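Local coordinates for chitooligosaccharide oxidase (Gibberella zeae, PDB 6Y0R), which oxidises the C1 hydroxyl of chitooligosaccharides to the lactone with a bicovalently bound FAD, passing the electrons to molecular oxygen to give hydrogen peroxide, at residues Leu179-Gly184 with Gln225-Pro230; Lys453-Thr458 with Ser487-Ala492; Gln249-Phe254 with Asn274-Asp279; Gly314-Phe319 with Val324-Thr329; Thr68-Val73 with Thr186-Thr191. All blocks are in the same frame, centred on the assembly; numbering follows the deposited sequence.

Contact 1 (Leu179-Gly184 with Gln225-Pro230); sequences LDLMIG and QTFAAP
In the antiparallel sheet of the FAD-binding PCMH-type domain, Leu181 and Gln225 join the start of strand 182-188 to the far end of strand 218-228. Gln225 N donates to Leu181 O at 2.9 Å, with an N-H...O angle of 157°. The pairing continues next door as a classic beta bulge, in which Ile183 and Gly184 both face Glu223. Leu181 closes a short 3-10 turn, and its side chain reaches over the backbone of the partner strand to the ring of Phe227. There Leu181 CD1 meets Phe227 CD2 at 3.5 Å, coming in at the ring edge, in its plane, with the two side chains at about a right angle. Phe227 CG sits between its own backbone N and carbonyl carbon (chi1 53°), which swings the ring back to the leucine; His175 stacks on the ring. Ile183 is looser, its CG2 lying 4.2 Å from Gln225 CB. The amide of Gln225 folds back, NE2 donating to Thr226 O at 3.1 Å. One backbone bond thus crosses between these segments, bonds to Glu223 carry the pairing on, and Leu181 CD1, 3.5 Å from Gln225 O, covers a carbonyl with no hydrogen-bond partner in the model.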
# COMPACT_ATOMS: atom_id res chain seq x y z
N LEU A 179 7.04 0.09 6.76
CA LEU A 179 7.49 1.25 7.57
C LEU A 179 7.96 0.86 8.96
O LEU A 179 8.64 1.69 9.60
CB LEU A 179 6.40 2.33 7.62
CG LEU A 179 5.04 1.92 8.15
CD1 LEU A 179 5.05 1.72 9.66
CD2 LEU A 179 4.02 2.99 7.78
N ASP A 180 7.69 -0.37 9.41
CA ASP A 180 8.13 -0.85 10.76
C ASP A 180 9.64 -1.07 10.75
O ASP A 180 10.21 -1.11 11.87
CB ASP A 180 7.30 -2.02 11.25
CG ASP A 180 5.86 -1.61 11.61
OD1 ASP A 180 5.71 -0.55 12.28
OD2 ASP A 180 4.91 -2.36 11.25
N LEU A 181 10.29 -1.16 9.59
CA LEU A 181 11.77 -1.35 9.62
C LEU A 181 12.47 -0.08 9.17
O LEU A 181 13.69 -0.08 9.00
CB LEU A 181 12.13 -2.55 8.74
CG LEU A 181 11.77 -3.91 9.35
CD1 LEU A 181 12.18 -5.04 8.44
CD2 LEU A 181 12.38 -4.08 10.72
N MET A 182 11.73 1.00 8.96
CA MET A 182 12.31 2.29 8.61
C MET A 182 13.03 2.85 9.83
O MET A 182 12.45 2.86 10.94
CB MET A 182 11.23 3.26 8.12
CG MET A 182 11.77 4.47 7.39
SD MET A 182 10.44 5.66 6.90
CE MET A 182 9.38 4.48 6.08
N ILE A 183 14.27 3.30 9.65
CA ILE A 183 15.08 3.89 10.74
C ILE A 183 15.46 5.33 10.41
O ILE A 183 15.97 6.02 11.31
CB ILE A 183 16.32 3.02 11.03
CG1 ILE A 183 17.25 2.92 9.83
CG2 ILE A 183 15.88 1.67 11.54
CD1 ILE A 183 18.53 2.15 10.16
N GLY A 184 15.26 5.78 9.18
CA GLY A 184 15.57 7.17 8.83
C GLY A 184 14.98 7.57 7.51
O GLY A 184 14.56 6.69 6.77
N GLN A 225 16.43 -0.98 8.43
CA GLN A 225 17.17 -2.15 8.97
C GLN A 225 16.61 -3.38 8.26
O GLN A 225 15.47 -3.80 8.56
CB GLN A 225 17.01 -2.27 10.48
CG GLN A 225 17.77 -3.48 11.05
CD GLN A 225 19.24 -3.48 10.68
OE1 GLN A 225 19.93 -2.49 10.88
NE2 GLN A 225 19.72 -4.57 10.09
N THR A 226 17.36 -3.92 7.29
CA THR A 226 16.94 -5.15 6.59
C THR A 226 16.95 -6.35 7.55
O THR A 226 17.63 -6.31 8.60
CB THR A 226 17.80 -5.44 5.35
OG1 THR A 226 19.07 -5.90 5.84
CG2 THR A 226 17.92 -4.25 4.42
N PHE A 227 16.29 -7.43 7.14
CA PHE A 227 16.39 -8.75 7.81
C PHE A 227 17.02 -9.73 6.81
O PHE A 227 17.10 -9.44 5.59
CB PHE A 227 15.07 -9.26 8.37
CG PHE A 227 13.93 -9.30 7.38
CD1 PHE A 227 13.71 -10.42 6.58
CD2 PHE A 227 13.07 -8.23 7.29
CE1 PHE A 227 12.65 -10.44 5.68
CE2 PHE A 227 12.03 -8.25 6.37
CZ PHE A 227 11.82 -9.36 5.58
N ALA A 228 17.57 -10.80 7.33
CA ALA A 228 18.13 -11.87 6.47
C ALA A 228 16.99 -12.45 5.61
O ALA A 228 15.98 -12.88 6.17
CB ALA A 228 18.79 -12.92 7.34
N ALA A 229 17.17 -12.51 4.31
CA ALA A 229 16.20 -13.08 3.34
C ALA A 229 16.12 -14.56 3.60
O ALA A 229 17.15 -15.26 3.57
CB ALA A 229 16.63 -12.75 1.95
N PRO A 230 14.92 -15.11 3.88
CA PRO A 230 14.79 -16.52 4.18
C PRO A 230 15.34 -17.43 3.07
O PRO A 230 15.07 -17.21 1.87
CB PRO A 230 13.28 -16.77 4.31
CG PRO A 230 12.70 -15.39 4.63
CD PRO A 230 13.65 -14.37 4.06

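Contact 2 (Lys453-Thr458 with Ser487-Ala492); sequences KNDRAT and SIKPKA
Thr458 and Ile488 lean obliquely against each other, methyl to methyl, while Asp455 and Lys489 meet at about a right angle, two waters bridging their charged ends. The apolar pair is tight: Thr458 CG2 lies 3.3 Å from Ile488 CD1, closer than usual van der Waals contact. The threonine places CG2 anti to its backbone N, pointing this methyl at the 487-492 segment. From the other side, Ile488 starts away from the helix, but its CG1 branch turns back to bring CD1 to the threonine; Leu469 and Lys473 of helix 466-476 also pack on this isoleucine. The hydroxyl of Thr458 is 3.6 Å from Ser487 O, but its hydrogen bond is to Gln486 O, one residue before the segment. Ser487 OG is hydrogen-bonded to Asn484 O, three residues earlier.

One helical turn before Thr458, the exposed pair is arranged differently. Lys489 is fully extended beyond CG and brings NZ to 4.2 Å from Asp455 OD1, too far for a salt bridge. Two waters flank the gap and bridge it. One donates to Asp455 OD1 and accepts from Lys489 NZ, both at 3.0 Å; the other donates to Asp455 OD2 at 2.6 Å and accepts from Lys489 NZ at 2.8 Å. Both carboxylate oxygens are therefore tied to one ammonium group, and the attraction is probably softened by solvent. Here the C-terminal tail packs along the first turns of helix 454-462 in the berberine-bridge-enzyme-like region, with the Ser487 side chain about 8 Å from the FAD.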
# COMPACT_ATOMS: atom_id res chain seq x y z
N LYS A 453 -16.51 10.70 1.46
CA LYS A 453 -16.41 12.15 1.73
C LYS A 453 -14.98 12.49 2.14
O LYS A 453 -14.29 11.76 2.90
CB LYS A 453 -17.40 12.63 2.80
CG LYS A 453 -18.87 12.50 2.38
CD LYS A 453 -19.84 12.76 3.50
CE LYS A 453 -21.28 12.68 3.03
NZ LYS A 453 -22.18 13.39 3.97
N ASN A 454 -14.57 13.68 1.75
CA ASN A 454 -13.18 14.13 1.92
C ASN A 454 -12.66 14.02 3.36
O ASN A 454 -11.62 13.36 3.51
CB ASN A 454 -13.02 15.52 1.32
CG ASN A 454 -13.13 15.54 -0.19
OD1 ASN A 454 -12.89 14.54 -0.88
ND2 ASN A 454 -13.45 16.71 -0.70
N ASP A 455 -13.31 14.59 4.39
CA ASP A 455 -12.89 14.53 5.80
C ASP A 455 -13.23 13.17 6.45
O ASP A 455 -12.51 12.76 7.41
CB ASP A 455 -13.46 15.69 6.62
CG ASP A 455 -12.69 16.99 6.37
OD1 ASP A 455 -11.61 16.93 5.70
OD2 ASP A 455 -13.15 18.05 6.87
N ARG A 456 -14.15 12.51 6.07
CA ARG A 456 -14.43 11.12 6.47
C ARG A 456 -13.28 10.21 6.00
O ARG A 456 -12.92 9.30 6.75
CB ARG A 456 -15.79 10.71 5.93
CG ARG A 456 -16.21 9.33 6.41
CD ARG A 456 -17.61 9.00 5.93
NE ARG A 456 -17.92 7.65 6.41
CZ ARG A 456 -18.37 7.31 7.61
NH1 ARG A 456 -18.59 6.04 7.86
NH2 ARG A 456 -18.57 8.22 8.56
N ALA A 457 -12.64 10.53 4.89
CA ALA A 457 -11.50 9.71 4.39
C ALA A 457 -10.34 9.88 5.35
O ALA A 457 -9.70 8.90 5.75
CB ALA A 457 -11.14 10.14 2.99
N THR A 458 -10.04 11.11 5.73
CA THR A 458 -8.91 11.38 6.64
C THR A 458 -9.11 10.61 7.96
O THR A 458 -8.17 9.94 8.53
CB THR A 458 -8.75 12.92 6.65
OG1 THR A 458 -8.94 13.59 5.39
CG2 THR A 458 -7.39 13.35 7.11
N SER A 487 -6.28 14.41 2.06
CA SER A 487 -5.02 14.64 2.78
C SER A 487 -5.29 15.47 4.04
O SER A 487 -6.43 15.89 4.30
CB SER A 487 -3.98 15.26 1.89
OG SER A 487 -4.28 16.61 1.57
N ILE A 488 -4.26 15.61 4.86
CA ILE A 488 -4.31 16.22 6.21
C ILE A 488 -4.29 17.74 6.07
O ILE A 488 -3.37 18.25 5.45
CB ILE A 488 -3.14 15.71 7.07
CG1 ILE A 488 -3.32 14.22 7.38
CG2 ILE A 488 -2.97 16.57 8.33
CD1 ILE A 488 -4.38 13.89 8.39
N LYS A 489 -5.08 18.40 6.70
CA LYS A 489 -5.11 19.88 6.63
C LYS A 489 -4.34 20.46 7.80
O LYS A 489 -4.40 19.96 8.92
CB LYS A 489 -6.56 20.40 6.57
CG LYS A 489 -7.31 20.04 5.28
CD LYS A 489 -8.74 20.55 5.29
CE LYS A 489 -9.52 20.25 4.04
NZ LYS A 489 -10.90 20.76 4.14
N PRO A 490 -3.56 21.49 7.70
CA PRO A 490 -2.73 22.04 8.77
C PRO A 490 -3.57 22.68 9.90
O PRO A 490 -4.50 23.43 9.61
CB PRO A 490 -1.82 23.07 8.08
CG PRO A 490 -2.46 23.34 6.74
CD PRO A 490 -3.35 22.17 6.42
N LYS A 491 -3.28 22.30 11.14
CA LYS A 491 -3.97 22.85 12.34
C LYS A 491 -3.03 22.69 13.54
O LYS A 491 -2.84 21.55 13.99
CB LYS A 491 -5.30 22.12 12.49
CG LYS A 491 -6.42 22.88 13.17
CD LYS A 491 -7.77 22.18 13.00
CE LYS A 491 -8.41 21.76 14.30
NZ LYS A 491 -8.49 22.89 15.27
N ALA A 492 -2.45 23.80 14.02
CA ALA A 492 -1.41 23.86 15.09
C ALA A 492 -1.91 23.25 16.41
O ALA A 492 -3.11 23.20 16.71
CB ALA A 492 -0.96 25.29 15.27
O HOH W 1 -12.05 18.24 2.99
O HOH W 2 -11.56 20.12 6.77

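Contact 3 (Gln249-Phe254 with Asn274-Asp279); sequences QGLYDF and NGYSVD
Phe254 and Val278 bury the most surface where helix 247-260 lies on one face of the seven-stranded antiparallel sheet, a helix-on-sheet packing. They also form the closer of two pairs, their side chains sliding past each other in opposite directions. The phenyl CG is anti to the backbone N (chi1 -178°), which carries the ring out from the helix to strand 275-283. Both methyls of the valine then reach the same corner of the ring: Phe254 CE1 is 3.9 Å from Val278 CG1 and equally far from Val278 CG2. Met269, from the adjoining strand 265-272, touches both residues, and Met376 also packs on Phe254.

Three residues earlier on the helix and two earlier on the strand, Leu251 faces Tyr276 as the second pair. This spacing sets one helical turn against two strand positions on the same sheet face, so that Ser277 between them turns to the other side, where its OG bonds to Ile238 O. Leu251 is also packed by Phe354 and Val358 of helix 351-367, which thus lies beside helix 247-260 on the sheet, and the tyrosine ring meets Trp242. On the helix side turned from the sheet, Gln249 NE2 donates to Asp253 OD1 at 3.0 Å, a bond within one turn. The interface itself is wholly apolar, and its looser end is Leu251 CD1 at 4.3 Å from Tyr276 CE2.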
# COMPACT_ATOMS: atom_id res chain seq x y z
N GLN A 249 -19.00 -20.05 9.14
CA GLN A 249 -18.20 -20.69 10.19
C GLN A 249 -16.78 -20.90 9.68
O GLN A 249 -15.89 -20.78 10.51
CB GLN A 249 -18.75 -22.06 10.59
CG GLN A 249 -18.00 -22.65 11.77
CD GLN A 249 -18.36 -22.00 13.07
OE1 GLN A 249 -19.54 -21.86 13.41
NE2 GLN A 249 -17.35 -21.57 13.80
N GLY A 250 -16.59 -21.15 8.38
CA GLY A 250 -15.24 -21.25 7.79
C GLY A 250 -14.48 -19.93 7.95
O GLY A 250 -13.31 -19.93 8.41
N LEU A 251 -15.10 -18.79 7.64
CA LEU A 251 -14.42 -17.46 7.81
C LEU A 251 -14.14 -17.18 9.28
O LEU A 251 -13.03 -16.72 9.63
CB LEU A 251 -15.30 -16.36 7.22
CG LEU A 251 -15.52 -16.42 5.72
CD1 LEU A 251 -16.65 -15.48 5.30
CD2 LEU A 251 -14.25 -16.11 4.97
N TYR A 252 -15.09 -17.52 10.15
CA TYR A 252 -14.91 -17.31 11.59
C TYR A 252 -13.76 -18.17 12.09
O TYR A 252 -12.91 -17.71 12.83
CB TYR A 252 -16.20 -17.59 12.35
CG TYR A 252 -16.10 -17.29 13.82
CD1 TYR A 252 -16.21 -16.00 14.29
CD2 TYR A 252 -15.90 -18.30 14.75
CE1 TYR A 252 -16.13 -15.72 15.64
CE2 TYR A 252 -15.77 -18.03 16.10
CZ TYR A 252 -15.94 -16.74 16.55
OH TYR A 252 -15.83 -16.45 17.88
N ASP A 253 -13.69 -19.43 11.65
CA ASP A 253 -12.62 -20.36 12.09
C ASP A 253 -11.28 -19.88 11.56
O ASP A 253 -10.28 -19.93 12.29
CB ASP A 253 -12.87 -21.77 11.61
CG ASP A 253 -14.02 -22.46 12.34
OD1 ASP A 253 -14.40 -21.98 13.46
OD2 ASP A 253 -14.52 -23.44 11.76
N PHE A 254 -11.26 -19.34 10.34
CA PHE A 254 -10.04 -18.74 9.76
C PHE A 254 -9.57 -17.60 10.67
O PHE A 254 -8.40 -17.51 11.05
CB PHE A 254 -10.37 -18.24 8.35
CG PHE A 254 -9.23 -17.62 7.58
CD1 PHE A 254 -8.20 -18.39 7.06
CD2 PHE A 254 -9.21 -16.26 7.35
CE1 PHE A 254 -7.18 -17.80 6.34
CE2 PHE A 254 -8.19 -15.67 6.61
CZ PHE A 254 -7.15 -16.44 6.12
N ASN A 274 -16.27 -17.05 -8.02
CA ASN A 274 -15.69 -18.41 -8.20
C ASN A 274 -15.58 -19.13 -6.84
O ASN A 274 -15.24 -20.33 -6.86
CB ASN A 274 -14.31 -18.38 -8.87
CG ASN A 274 -14.33 -17.83 -10.28
OD1 ASN A 274 -13.51 -16.98 -10.65
ND2 ASN A 274 -15.27 -18.29 -11.08
N GLY A 275 -15.85 -18.46 -5.72
CA GLY A 275 -15.80 -19.07 -4.38
C GLY A 275 -14.64 -18.55 -3.54
O GLY A 275 -14.24 -17.37 -3.68
N TYR A 276 -14.14 -19.38 -2.64
CA TYR A 276 -13.27 -18.97 -1.51
C TYR A 276 -11.94 -19.72 -1.62
O TYR A 276 -11.97 -20.92 -1.98
CB TYR A 276 -13.96 -19.30 -0.18
CG TYR A 276 -15.25 -18.57 0.09
CD1 TYR A 276 -16.44 -18.96 -0.52
CD2 TYR A 276 -15.31 -17.53 1.00
CE1 TYR A 276 -17.63 -18.31 -0.25
CE2 TYR A 276 -16.50 -16.85 1.26
CZ TYR A 276 -17.67 -17.26 0.64
OH TYR A 276 -18.87 -16.62 0.89
N SER A 277 -10.80 -19.11 -1.26
CA SER A 277 -9.49 -19.80 -1.29
C SER A 277 -8.57 -19.13 -0.30
O SER A 277 -8.61 -17.90 -0.21
CB SER A 277 -8.88 -19.79 -2.67
OG SER A 277 -7.69 -20.56 -2.67
N VAL A 278 -7.76 -19.91 0.41
CA VAL A 278 -6.72 -19.38 1.32
C VAL A 278 -5.40 -19.31 0.56
O VAL A 278 -5.08 -20.25 -0.20
CB VAL A 278 -6.61 -20.22 2.59
CG1 VAL A 278 -5.43 -19.78 3.41
CG2 VAL A 278 -7.89 -20.20 3.39
N ASP A 279 -4.65 -18.22 0.71
CA ASP A 279 -3.24 -18.21 0.24
C ASP A 279 -2.38 -17.54 1.29
O ASP A 279 -2.85 -16.66 2.01
CB ASP A 279 -3.04 -17.60 -1.13
CG ASP A 279 -3.18 -16.13 -1.12
OD1 ASP A 279 -4.35 -15.69 -1.22
OD2 ASP A 279 -2.10 -15.45 -1.03

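Contact 4 (Gly314-Phe319 with Val324-Thr329); sequences GLVTHF and VNVNPT
Helix 312-320 and the irregular segment 324-329 that follows it come nearest at Thr317 and Val326, whose CA atoms are 6.3 Å apart, after a reversal of only four intervening residues. Val326 carries the contact from the loop side. Its CG1, anti to the backbone N (chi1 -177°), projects at the helix and touches two consecutive residues with one methyl. Val316 CG1 and Thr317 CG2 each lie 3.9 Å from Val326 CG1, the valines meeting at a slant and the threonine at about a right angle. The threonine offers its methyl because its hydroxyl is turned to the helix backbone, where OG1 lies within hydrogen-bonding reach of both Met313 O and Gly314 O, 2.7 Å from the latter. A polar side chain thus presents only carbon to the loop. Met313 and Ala320 of the same helix also touch Val326, extending the apolar patch along the helix by about one turn each way. Beyond the valine, Asn327 OD1 bonds to His136 ND1, tying the loop to helix 134-145, and Ala138 of that helix packs on Val316. Leu315 and Phe319 rest instead on Tyr235 of strand 233-239, so helix 312-320 is wedged between this strand, helix 134-145 and its own returning chain.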
# COMPACT_ATOMS: atom_id res chain seq x y z
N GLY A 314 12.62 -16.50 -4.86
CA GLY A 314 11.63 -17.45 -5.42
C GLY A 314 10.19 -17.10 -5.01
O GLY A 314 9.28 -17.18 -5.85
N LEU A 315 10.02 -16.70 -3.76
CA LEU A 315 8.71 -16.29 -3.21
C LEU A 315 8.30 -15.00 -3.91
O LEU A 315 7.14 -14.92 -4.36
CB LEU A 315 8.88 -16.17 -1.69
CG LEU A 315 7.63 -16.03 -0.82
CD1 LEU A 315 6.99 -14.70 -1.01
CD2 LEU A 315 6.68 -17.18 -0.95
N VAL A 316 9.17 -13.98 -3.98
CA VAL A 316 8.88 -12.70 -4.68
C VAL A 316 8.49 -12.98 -6.13
O VAL A 316 7.53 -12.40 -6.65
CB VAL A 316 10.09 -11.77 -4.60
CG1 VAL A 316 9.95 -10.56 -5.52
CG2 VAL A 316 10.39 -11.40 -3.17
N THR A 317 9.19 -13.90 -6.78
CA THR A 317 8.94 -14.19 -8.20
C THR A 317 7.57 -14.87 -8.29
O THR A 317 6.83 -14.57 -9.23
CB THR A 317 10.18 -14.92 -8.75
OG1 THR A 317 10.36 -16.15 -8.07
CG2 THR A 317 11.41 -14.07 -8.66
N HIS A 318 7.26 -15.81 -7.41
CA HIS A 318 6.01 -16.59 -7.47
C HIS A 318 4.83 -15.63 -7.39
O HIS A 318 3.92 -15.75 -8.19
CB HIS A 318 5.96 -17.61 -6.34
CG HIS A 318 4.61 -18.21 -6.18
ND1 HIS A 318 4.08 -19.07 -7.13
CD2 HIS A 318 3.69 -18.10 -5.19
CE1 HIS A 318 2.88 -19.47 -6.72
NE2 HIS A 318 2.62 -18.90 -5.53
N PHE A 319 4.86 -14.69 -6.46
CA PHE A 319 3.71 -13.78 -6.22
C PHE A 319 3.67 -12.64 -7.23
O PHE A 319 2.64 -11.92 -7.25
CB PHE A 319 3.68 -13.29 -4.78
CG PHE A 319 3.17 -14.29 -3.78
CD1 PHE A 319 1.85 -14.72 -3.84
CD2 PHE A 319 3.98 -14.81 -2.79
CE1 PHE A 319 1.37 -15.66 -2.94
CE2 PHE A 319 3.49 -15.73 -1.88
CZ PHE A 319 2.18 -16.15 -1.95
N VAL A 324 5.61 -11.49 -15.53
CA VAL A 324 5.78 -10.09 -15.04
C VAL A 324 7.28 -9.86 -14.81
O VAL A 324 7.97 -10.76 -14.29
CB VAL A 324 4.95 -9.84 -13.77
CG1 VAL A 324 5.21 -8.45 -13.20
CG2 VAL A 324 3.46 -10.07 -14.01
N ASN A 325 7.77 -8.68 -15.19
CA ASN A 325 9.15 -8.23 -14.90
C ASN A 325 9.27 -8.07 -13.39
O ASN A 325 8.61 -7.19 -12.84
CB ASN A 325 9.50 -6.96 -15.66
CG ASN A 325 10.94 -6.52 -15.56
OD1 ASN A 325 11.31 -5.51 -16.15
ND2 ASN A 325 11.77 -7.22 -14.82
N VAL A 326 10.12 -8.87 -12.78
CA VAL A 326 10.35 -8.86 -11.31
C VAL A 326 11.41 -7.82 -10.95
O VAL A 326 11.57 -7.54 -9.75
CB VAL A 326 10.70 -10.27 -10.81
CG1 VAL A 326 10.86 -10.30 -9.31
CG2 VAL A 326 9.63 -11.25 -11.26
N ASN A 327 12.07 -7.21 -11.94
CA ASN A 327 13.10 -6.19 -11.66
C ASN A 327 12.88 -4.96 -12.53
O ASN A 327 13.75 -4.57 -13.31
CB ASN A 327 14.49 -6.78 -11.76
CG ASN A 327 15.56 -5.80 -11.35
OD1 ASN A 327 15.34 -4.89 -10.55
ND2 ASN A 327 16.74 -5.93 -11.94
N PRO A 328 11.71 -4.30 -12.44
CA PRO A 328 11.44 -3.16 -13.32
C PRO A 328 12.15 -1.88 -12.87
O PRO A 328 12.07 -1.50 -11.71
CB PRO A 328 9.91 -3.03 -13.22
CG PRO A 328 9.62 -3.48 -11.82
CD PRO A 328 10.59 -4.61 -11.54
N THR A 329 12.89 -1.27 -13.79
CA THR A 329 13.56 0.03 -13.56
C THR A 329 13.28 1.00 -14.71
O THR A 329 13.59 2.19 -14.54
CB THR A 329 15.06 -0.15 -13.33
OG1 THR A 329 15.56 -0.76 -14.52
CG2 THR A 329 15.38 -1.01 -12.14

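Contact 5 (Thr68-Val73 with Thr186-Thr191); sequences TTVAQV and TVVLPT
Val73 and Val188 make the tight part of this contact, with Val73 CG1 3.7 Å from Val188 CG2 and 4.0 Å from Val188 CB. The two side chains approach at a slant. CG1 of Val73 stands anti to its backbone N (chi1 179°) and is thereby directed at the strand, whereas Val188 answers with its other branch, CG2. Val70, one turn earlier and nearer the solvent, reaches the same methyl less closely, its CG1 4.3 Å from Val188 CG2. Val188 therefore lies against two successive turns of the helix, and Ser74 and Val77 carry the packing further along it. The contact lays helix 70-83 on the antiparallel sheet of the PCMH-type FAD-binding domain: Val218 and Val220 of strand 218-228 also touch Val73, whose side chain is about 8 Å from the FAD. Toward the surface the helix begins with a capping box. Thr69 OG1, at the N-cap, accepts from Gln72 N at 3.0 Å. The Gln72 side chain runs extended toward the start of the helix, where its OE1 takes Thr68 N at 2.7 Å, nearly in line with the amide carbonyl; the return bond of the box, Thr69 N to Gln72 OE1 at 3.5 Å, is weak.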
# COMPACT_ATOMS: atom_id res chain seq x y z
N THR A 68 16.84 13.72 -11.51
CA THR A 68 17.80 12.61 -11.24
C THR A 68 18.64 12.85 -9.99
O THR A 68 19.35 11.90 -9.59
CB THR A 68 18.70 12.40 -12.46
OG1 THR A 68 19.56 13.54 -12.55
CG2 THR A 68 17.90 12.27 -13.73
N THR A 69 18.58 14.03 -9.35
CA THR A 69 19.34 14.35 -8.13
C THR A 69 18.44 15.01 -7.08
O THR A 69 17.45 15.64 -7.49
CB THR A 69 20.48 15.33 -8.43
OG1 THR A 69 19.92 16.60 -8.75
CG2 THR A 69 21.31 14.88 -9.60
N VAL A 70 18.82 14.91 -5.83
CA VAL A 70 18.13 15.60 -4.70
C VAL A 70 18.15 17.11 -4.97
O VAL A 70 17.10 17.78 -4.77
CB VAL A 70 18.73 15.17 -3.35
CG1 VAL A 70 18.20 16.00 -2.19
CG2 VAL A 70 18.47 13.69 -3.10
N ALA A 71 19.26 17.67 -5.49
CA ALA A 71 19.33 19.11 -5.81
C ALA A 71 18.23 19.50 -6.79
O ALA A 71 17.64 20.60 -6.61
CB ALA A 71 20.71 19.47 -6.37
N GLN A 72 17.90 18.66 -7.78
CA GLN A 72 16.82 18.93 -8.75
C GLN A 72 15.43 18.83 -8.07
O GLN A 72 14.53 19.58 -8.48
CB GLN A 72 16.93 17.99 -9.94
CG GLN A 72 18.08 18.37 -10.86
CD GLN A 72 18.38 17.28 -11.86
OE1 GLN A 72 17.70 16.25 -11.90
NE2 GLN A 72 19.37 17.52 -12.70
N VAL A 73 15.27 17.92 -7.11
CA VAL A 73 14.00 17.84 -6.31
C VAL A 73 13.84 19.15 -5.52
O VAL A 73 12.72 19.75 -5.58
CB VAL A 73 13.95 16.60 -5.39
CG1 VAL A 73 12.65 16.55 -4.58
CG2 VAL A 73 14.10 15.30 -6.17
N THR A 186 15.24 11.02 4.37
CA THR A 186 15.63 12.34 3.89
C THR A 186 14.43 12.93 3.17
O THR A 186 13.89 12.28 2.24
CB THR A 186 16.92 12.25 3.09
OG1 THR A 186 17.88 11.60 3.93
CG2 THR A 186 17.41 13.61 2.66
N VAL A 187 14.06 14.17 3.53
CA VAL A 187 12.84 14.82 2.99
C VAL A 187 13.21 16.19 2.47
O VAL A 187 13.92 16.93 3.21
CB VAL A 187 11.75 14.92 4.08
CG1 VAL A 187 10.47 15.47 3.47
CG2 VAL A 187 11.51 13.60 4.78
N VAL A 188 12.74 16.50 1.28
CA VAL A 188 12.75 17.86 0.71
C VAL A 188 11.48 18.53 1.24
O VAL A 188 10.37 18.19 0.77
CB VAL A 188 12.84 17.90 -0.81
CG1 VAL A 188 12.72 19.34 -1.33
CG2 VAL A 188 14.15 17.24 -1.29
N LEU A 189 11.65 19.43 2.21
CA LEU A 189 10.48 20.15 2.78
C LEU A 189 9.88 21.08 1.74
O LEU A 189 10.45 21.39 0.69
CB LEU A 189 10.86 20.90 4.05
CG LEU A 189 11.35 20.05 5.22
CD1 LEU A 189 11.62 20.94 6.41
CD2 LEU A 189 10.34 18.97 5.62
N PRO A 190 8.65 21.55 1.97
CA PRO A 190 8.02 22.45 1.00
C PRO A 190 8.72 23.80 0.71
O PRO A 190 8.38 24.41 -0.30
CB PRO A 190 6.63 22.67 1.62
CG PRO A 190 6.41 21.40 2.41
CD PRO A 190 7.76 21.12 3.05
N THR A 191 9.71 24.17 1.52
CA THR A 191 10.64 25.31 1.35
C THR A 191 11.77 24.95 0.38
O THR A 191 12.49 25.88 -0.07
CB THR A 191 11.30 25.66 2.68
OG1 THR A 191 11.99 24.55 3.24
CG2 THR A 191 10.32 26.19 3.70

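Contacts 2, 3 and 5 are buried, contact 1 partly so, and contact 4 lies at the surface. Contacts 1 and 5 use the two ends of strand 182-188, their centres 24 Å apart: the first pairs it with its neighbour in the sheet through a backbone bond, the second covers it with a helix through valine side chains. Contact 3 repeats the helix-on-sheet layering in the seven-stranded sheet, its centre 46 Å from that of contact 5 and across the centre of the chain, but with aromatic rings. Contacts 3 and 4 touch, at Asp279 and Phe319. Contact 2, in the berberine-like region, is alone in joining charged side chains through water.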